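Flavoprotein (Thermotoga maritima, PDB 5V8S) probably transfers electrons as an FMN-dependent oxidoreductase of the flavo-diiron family, with a mu-oxo-diiron centre bound in its metallo-beta-lactamase-like domain. Local coordinates at residues 116-128 against 135-149. The protein carries 1 engineered substitution. Numbering follows the deposited sequence.
Sequences DVEIIASNFGKRL and IKDVTVVKDGEEREI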
loop_
_atom_site.group_PDB
_atom_site.type_symbol
_atom_site.label_atom_id
_atom_site.label_comp_id
_atom_site.label_asym_id
_atom_site.label_seq_id
_atom_site.Cartn_x
_atom_site.Cartn_y
_atom_site.Cartn_z
ATOM N N ASP A 116 -6.361 -18.217 -41.933
ATOM C CA ASP A 116 -7.400 -18.454 -40.942
ATOM C C ASP A 116 -7.065 -19.685 -40.111
ATOM O O ASP A 116 -6.523 -20.674 -40.617
ATOM C CB ASP A 116 -8.745 -18.673 -41.632
ATOM C CG ASP A 116 -9.318 -17.403 -42.226
ATOM O OD1 ASP A 116 -8.747 -16.312 -41.995
ATOM O OD2 ASP A 116 -10.352 -17.501 -42.922
ATOM N N VAL A 117 -7.384 -19.614 -38.819
ATOM C CA VAL A 117 -7.342 -20.771 -37.937
ATOM C C VAL A 117 -8.662 -20.827 -37.182
ATOM O O VAL A 117 -9.386 -19.834 -37.080
ATOM C CB VAL A 117 -6.156 -20.708 -36.952
ATOM C CG1 VAL A 117 -4.841 -20.859 -37.692
ATOM C CG2 VAL A 117 -6.174 -19.406 -36.209
ATOM N N GLU A 118 -8.971 -22.001 -36.635
ATOM C CA GLU A 118 -10.113 -22.115 -35.738
ATOM C C GLU A 118 -9.676 -21.704 -34.336
ATOM O O GLU A 118 -8.835 -22.370 -33.722
ATOM C CB GLU A 118 -10.662 -23.534 -35.744
ATOM C CG GLU A 118 -11.893 -23.684 -34.897
ATOM C CD GLU A 118 -12.548 -25.042 -35.077
ATOM O OE1 GLU A 118 -13.270 -25.236 -36.083
ATOM O OE2 GLU A 118 -12.323 -25.915 -34.225
ATOM N N ILE A 119 -10.226 -20.595 -33.841
ATOM C CA ILE A 119 -9.962 -20.105 -32.485
ATOM C C ILE A 119 -11.134 -20.524 -31.608
ATOM O O ILE A 119 -12.282 -20.159 -31.882
ATOM C CB ILE A 119 -9.786 -18.576 -32.472
ATOM C CG1 ILE A 119 -8.661 -18.169 -33.432
ATOM C CG2 ILE A 119 -9.511 -18.073 -31.047
ATOM C CD1 ILE A 119 -8.449 -16.649 -33.570
ATOM N N ILE A 120 -10.867 -21.289 -30.552
ATOM C CA ILE A 120 -11.915 -21.820 -29.680
ATOM C C ILE A 120 -11.865 -21.100 -28.339
ATOM O O ILE A 120 -10.799 -21.009 -27.712
ATOM C CB ILE A 120 -11.762 -23.339 -29.489
ATOM C CG1 ILE A 120 -11.968 -24.044 -30.823
ATOM C CG2 ILE A 120 -12.744 -23.853 -28.433
ATOM C CD1 ILE A 120 -11.539 -25.478 -30.798
ATOM N N ALA A 121 -13.025 -20.632 -27.875
ATOM C CA ALA A 121 -13.112 -19.959 -26.585
ATOM C C ALA A 121 -14.524 -20.121 -26.039
ATOM O O ALA A 121 -15.432 -20.563 -26.740
ATOM C CB ALA A 121 -12.755 -18.475 -26.718
ATOM N N SER A 122 -14.712 -19.732 -24.789
ATOM C CA SER A 122 -16.054 -19.662 -24.232
ATOM C C SER A 122 -16.811 -18.461 -24.807
ATOM O O SER A 122 -16.260 -17.623 -25.526
ATOM C CB SER A 122 -15.977 -19.517 -22.717
ATOM O OG SER A 122 -15.488 -18.230 -22.371
ATOM N N ASN A 123 -18.102 -18.379 -24.481
ATOM C CA ASN A 123 -18.907 -17.258 -24.960
ATOM C C ASN A 123 -18.328 -15.920 -24.504
ATOM O O ASN A 123 -18.158 -14.987 -25.300
ATOM C CB ASN A 123 -20.345 -17.412 -24.474
ATOM C CG ASN A 123 -21.270 -16.423 -25.121
ATOM O OD1 ASN A 123 -21.603 -16.542 -26.297
ATOM N ND2 ASN A 123 -21.671 -15.420 -24.364
ATOM N N PHE A 124 -18.026 -15.798 -23.220
ATOM C CA PHE A 124 -17.428 -14.551 -22.758
ATOM C C PHE A 124 -16.024 -14.380 -23.319
ATOM O O PHE A 124 -15.590 -13.258 -23.584
ATOM C CB PHE A 124 -17.379 -14.523 -21.236
ATOM C CG PHE A 124 -17.975 -13.307 -20.646
ATOM C CD1 PHE A 124 -17.286 -12.111 -20.669
ATOM C CD2 PHE A 124 -19.213 -13.353 -20.051
ATOM C CE1 PHE A 124 -17.835 -10.963 -20.103
ATOM C CE2 PHE A 124 -19.772 -12.219 -19.487
ATOM C CZ PHE A 124 -19.078 -11.022 -19.513
ATOM N N GLY A 125 -15.299 -15.479 -23.505
ATOM C CA GLY A 125 -13.983 -15.390 -24.107
ATOM C C GLY A 125 -14.021 -14.759 -25.489
ATOM O O GLY A 125 -13.163 -13.942 -25.834
ATOM N N LYS A 126 -15.003 -15.147 -26.311
ATOM C CA LYS A 126 -15.148 -14.520 -27.619
ATOM C C LYS A 126 -15.352 -13.012 -27.488
ATOM O O LYS A 126 -14.729 -12.224 -28.206
ATOM C CB LYS A 126 -16.304 -15.180 -28.374
ATOM C CG LYS A 126 -16.651 -14.485 -29.666
ATOM C CD LYS A 126 -17.635 -15.324 -30.473
ATOM C CE LYS A 126 -17.873 -14.697 -31.822
ATOM N NZ LYS A 126 -18.386 -13.327 -31.656
ATOM N N ARG A 127 -16.213 -12.595 -26.563
ATOM C CA ARG A 127 -16.457 -11.167 -26.375
ATOM C C ARG A 127 -15.175 -10.438 -25.999
ATOM O O ARG A 127 -14.912 -9.333 -26.494
ATOM C CB ARG A 127 -17.530 -10.975 -25.305
ATOM C CG ARG A 127 -18.895 -11.455 -25.767
ATOM C CD ARG A 127 -19.811 -11.820 -24.609
ATOM N NE ARG A 127 -20.024 -10.714 -23.684
ATOM C CZ ARG A 127 -20.841 -10.771 -22.634
ATOM N NH1 ARG A 127 -21.530 -11.881 -22.385
ATOM N NH2 ARG A 127 -20.974 -9.717 -21.834
ATOM N N LEU A 128 -14.359 -11.038 -25.124
ATOM C CA LEU A 128 -13.151 -10.364 -24.666
ATOM C C LEU A 128 -12.062 -10.356 -25.732
ATOM O O LEU A 128 -11.302 -9.388 -25.825
ATOM C CB LEU A 128 -12.644 -10.997 -23.361
ATOM C CG LEU A 128 -13.581 -10.777 -22.160
ATOM C CD1 LEU A 128 -13.239 -11.683 -20.998
ATOM C CD2 LEU A 128 -13.553 -9.307 -21.722
ATOM N N ILE A 135 -10.253 -9.395 -32.510
ATOM C CA ILE A 135 -10.350 -10.721 -33.117
ATOM C C ILE A 135 -11.816 -11.141 -33.111
ATOM O O ILE A 135 -12.448 -11.219 -32.053
ATOM C CB ILE A 135 -9.478 -11.724 -32.346
ATOM C CG1 ILE A 135 -7.996 -11.381 -32.530
ATOM C CG2 ILE A 135 -9.750 -13.147 -32.786
ATOM C CD1 ILE A 135 -7.057 -12.072 -31.532
ATOM N N LYS A 136 -12.353 -11.455 -34.290
ATOM C CA LYS A 136 -13.788 -11.656 -34.436
ATOM C C LYS A 136 -14.192 -13.074 -34.798
ATOM O O LYS A 136 -15.261 -13.524 -34.376
ATOM C CB LYS A 136 -14.348 -10.700 -35.496
ATOM C CG LYS A 136 -14.239 -9.230 -35.088
ATOM C CD LYS A 136 -15.081 -8.320 -35.963
ATOM C CE LYS A 136 -15.142 -6.898 -35.385
ATOM N NZ LYS A 136 -15.663 -6.859 -33.979
ATOM N N ASP A 137 -13.380 -13.805 -35.548
ATOM C CA ASP A 137 -13.839 -15.103 -36.048
ATOM C C ASP A 137 -13.455 -16.173 -35.030
ATOM O O ASP A 137 -12.462 -16.896 -35.163
ATOM C CB ASP A 137 -13.328 -15.368 -37.460
ATOM C CG ASP A 137 -14.093 -14.557 -38.527
ATOM O OD1 ASP A 137 -15.262 -14.173 -38.283
ATOM O OD2 ASP A 137 -13.528 -14.308 -39.614
ATOM N N VAL A 138 -14.276 -16.269 -33.988
ATOM C CA VAL A 138 -14.026 -17.162 -32.861
ATOM C C VAL A 138 -15.157 -18.178 -32.767
ATOM O O VAL A 138 -16.339 -17.823 -32.847
ATOM C CB VAL A 138 -13.887 -16.366 -31.541
ATOM C CG1 VAL A 138 -13.764 -17.312 -30.352
ATOM C CG2 VAL A 138 -12.686 -15.469 -31.600
ATOM N N THR A 139 -14.788 -19.441 -32.572
ATOM C CA THR A 139 -15.738 -20.527 -32.374
ATOM C C THR A 139 -16.031 -20.674 -30.882
ATOM O O THR A 139 -15.127 -20.973 -30.094
ATOM C CB THR A 139 -15.119 -21.806 -32.932
ATOM O OG1 THR A 139 -14.928 -21.653 -34.343
ATOM C CG2 THR A 139 -16.001 -23.013 -32.664
ATOM N N VAL A 140 -17.294 -20.494 -30.498
ATOM C CA VAL A 140 -17.714 -20.595 -29.105
ATOM C C VAL A 140 -18.056 -22.042 -28.792
ATOM O O VAL A 140 -18.827 -22.675 -29.521
ATOM C CB VAL A 140 -18.925 -19.693 -28.838
ATOM C CG1 VAL A 140 -19.539 -19.978 -27.476
ATOM C CG2 VAL A 140 -18.505 -18.244 -28.933
ATOM N N VAL A 141 -17.513 -22.553 -27.685
ATOM C CA VAL A 141 -17.864 -23.867 -27.159
ATOM C C VAL A 141 -18.702 -23.690 -25.902
ATOM O O VAL A 141 -18.461 -22.774 -25.099
ATOM C CB VAL A 141 -16.631 -24.745 -26.878
ATOM C CG1 VAL A 141 -15.998 -25.230 -28.191
ATOM C CG2 VAL A 141 -15.614 -24.008 -26.002
ATOM N N LYS A 142 -19.684 -24.572 -25.740
ATOM C CA LYS A 142 -20.565 -24.592 -24.583
ATOM C C LYS A 142 -20.088 -25.616 -23.558
ATOM O O LYS A 142 -19.224 -26.457 -23.827
ATOM C CB LYS A 142 -21.998 -24.915 -25.012
ATOM C CG LYS A 142 -22.626 -23.854 -25.909
ATOM C CD LYS A 142 -24.139 -23.883 -25.857
ATOM C CE LYS A 142 -24.690 -25.231 -26.279
ATOM N NZ LYS A 142 -26.145 -25.136 -26.634
ATOM N N ASP A 143 -20.687 -25.550 -22.373
ATOM C CA ASP A 143 -20.293 -26.421 -21.276
ATOM C C ASP A 143 -20.500 -27.882 -21.661
ATOM O O ASP A 143 -21.613 -28.299 -21.994
ATOM C CB ASP A 143 -21.123 -26.081 -20.043
ATOM C CG ASP A 143 -20.509 -26.607 -18.751
ATOM O OD1 ASP A 143 -19.321 -26.993 -18.739
ATOM O OD2 ASP A 143 -21.223 -26.617 -17.726
ATOM N N GLY A 144 -19.419 -28.655 -21.609
ATOM C CA GLY A 144 -19.464 -30.072 -21.892
ATOM C C GLY A 144 -19.333 -30.418 -23.352
ATOM O O GLY A 144 -19.320 -31.610 -23.690
ATOM N N GLU A 145 -19.204 -29.426 -24.221
ATOM C CA GLU A 145 -19.164 -29.690 -25.650
ATOM C C GLU A 145 -17.901 -30.460 -25.999
ATOM O O GLU A 145 -16.834 -30.223 -25.436
ATOM C CB GLU A 145 -19.198 -28.370 -26.427
ATOM C CG GLU A 145 -19.081 -28.540 -27.938
ATOM C CD GLU A 145 -19.398 -27.269 -28.729
ATOM O OE1 GLU A 145 -19.906 -26.289 -28.136
ATOM O OE2 GLU A 145 -19.142 -27.257 -29.957
ATOM N N GLU A 146 -18.028 -31.382 -26.937
ATOM C CA GLU A 146 -16.900 -32.165 -27.386
ATOM C C GLU A 146 -16.658 -31.863 -28.849
ATOM O O GLU A 146 -17.596 -31.650 -29.612
ATOM C CB GLU A 146 -17.168 -33.659 -27.198
ATOM C CG GLU A 146 -17.275 -34.087 -25.748
ATOM C CD GLU A 146 -17.751 -35.516 -25.585
ATOM O OE1 GLU A 146 -17.657 -36.292 -26.552
ATOM O OE2 GLU A 146 -18.225 -35.863 -24.485
ATOM N N ARG A 147 -15.397 -31.820 -29.236
ATOM C CA ARG A 147 -15.041 -31.574 -30.614
ATOM C C ARG A 147 -13.947 -32.532 -31.020
ATOM O O ARG A 147 -12.967 -32.700 -30.309
ATOM C CB ARG A 147 -14.596 -30.133 -30.823
ATOM C CG ARG A 147 -15.746 -29.149 -30.767
ATOM C CD ARG A 147 -15.271 -27.730 -30.973
ATOM N NE ARG A 147 -15.136 -27.422 -32.384
ATOM C CZ ARG A 147 -16.101 -26.915 -33.139
ATOM N NH1 ARG A 147 -17.283 -26.645 -32.624
ATOM N NH2 ARG A 147 -15.872 -26.672 -34.409
ATOM N N GLU A 148 -14.137 -33.178 -32.158
ATOM C CA GLU A 148 -13.153 -34.103 -32.668
ATOM C C GLU A 148 -12.167 -33.326 -33.512
ATOM O O GLU A 148 -12.525 -32.750 -34.529
ATOM C CB GLU A 148 -13.821 -35.200 -33.489
ATOM C CG GLU A 148 -12.873 -36.305 -33.884
ATOM C CD GLU A 148 -13.526 -37.332 -34.775
ATOM O OE1 GLU A 148 -13.019 -37.544 -35.882
ATOM O OE2 GLU A 148 -14.535 -37.916 -34.354
ATOM N N ILE A 149 -10.916 -33.312 -33.076
ATOM C CA ILE A 149 -9.867 -32.567 -33.755
ATOM C C ILE A 149 -8.668 -33.492 -33.865
ATOM O O ILE A 149 -8.242 -34.070 -32.862
ATOM C CB ILE A 149 -9.483 -31.283 -32.979
ATOM C CG1 ILE A 149 -10.682 -30.325 -32.862
ATOM C CG2 ILE A 149 -8.316 -30.578 -33.667
ATOM C CD1 ILE A 149 -10.481 -29.206 -31.823
HETATM O O HOH W 1 -12.817 -19.846 -35.232
HETATM O O HOH W 2 -19.362 -20.764 -23.407
HETATM O O HOH W 3 -14.535 -12.273 -31.062
#
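The guanidinium of R147 meets the carboxylate of E118 with the two planes 81° apart, nearly perpendicular, and NH2 of R147 gives OE1 of E118 only a weak, bent bond of 3.4 Å. CG2 of T139 lies over one face of the guanidinium, offset toward its rim, and OE2 of E145 takes an in-plane place at its edge through a weak bond from NH1, completing a small salt-bridge network. E118 gets there by an extended chain, its CG trans to the backbone N (chi1 -177°), while R147 bends at chi3 to turn its head toward it. On the same side of the sheet, I120 sets CG2 against CG1 of V141 at 3.5 Å and meets I149 tip to tip through the CD1 atoms.

Beneath these side chains, strands 118-121 and 138-140 run parallel but splayed, their axes 41° apart, joined by three backbone bonds. T139 N donates to I119 O at 2.7 Å; T139 O then accepts from A121 N, and A121 O from V141 N. A water bonded to I119 N, D137 O and T139 OG1 bridges the two segments beside I119.

Across the sheet, K126 lays its aliphatic chain over V138 and V140, tightly enough that CD comes 3.4 Å from CG2 of V140. S122 is the N-cap of that helix: its OG accepts from G125 N, a capping bond, and is also hydrogen-bonded to the backbone O of D166.

Strand 118-121, helix 123-133 and strand 138-140 thus form a beta-alpha-beta unit, with 138-140 the outermost strand, within this chain, of one of the two sheets of the metallo-beta-lactamase-like domain. Strand 92-94 flanks 118-121, helix 106-113 packs on I119 and I135 on the helix side, and I120 and V141 face the other sheet through F156.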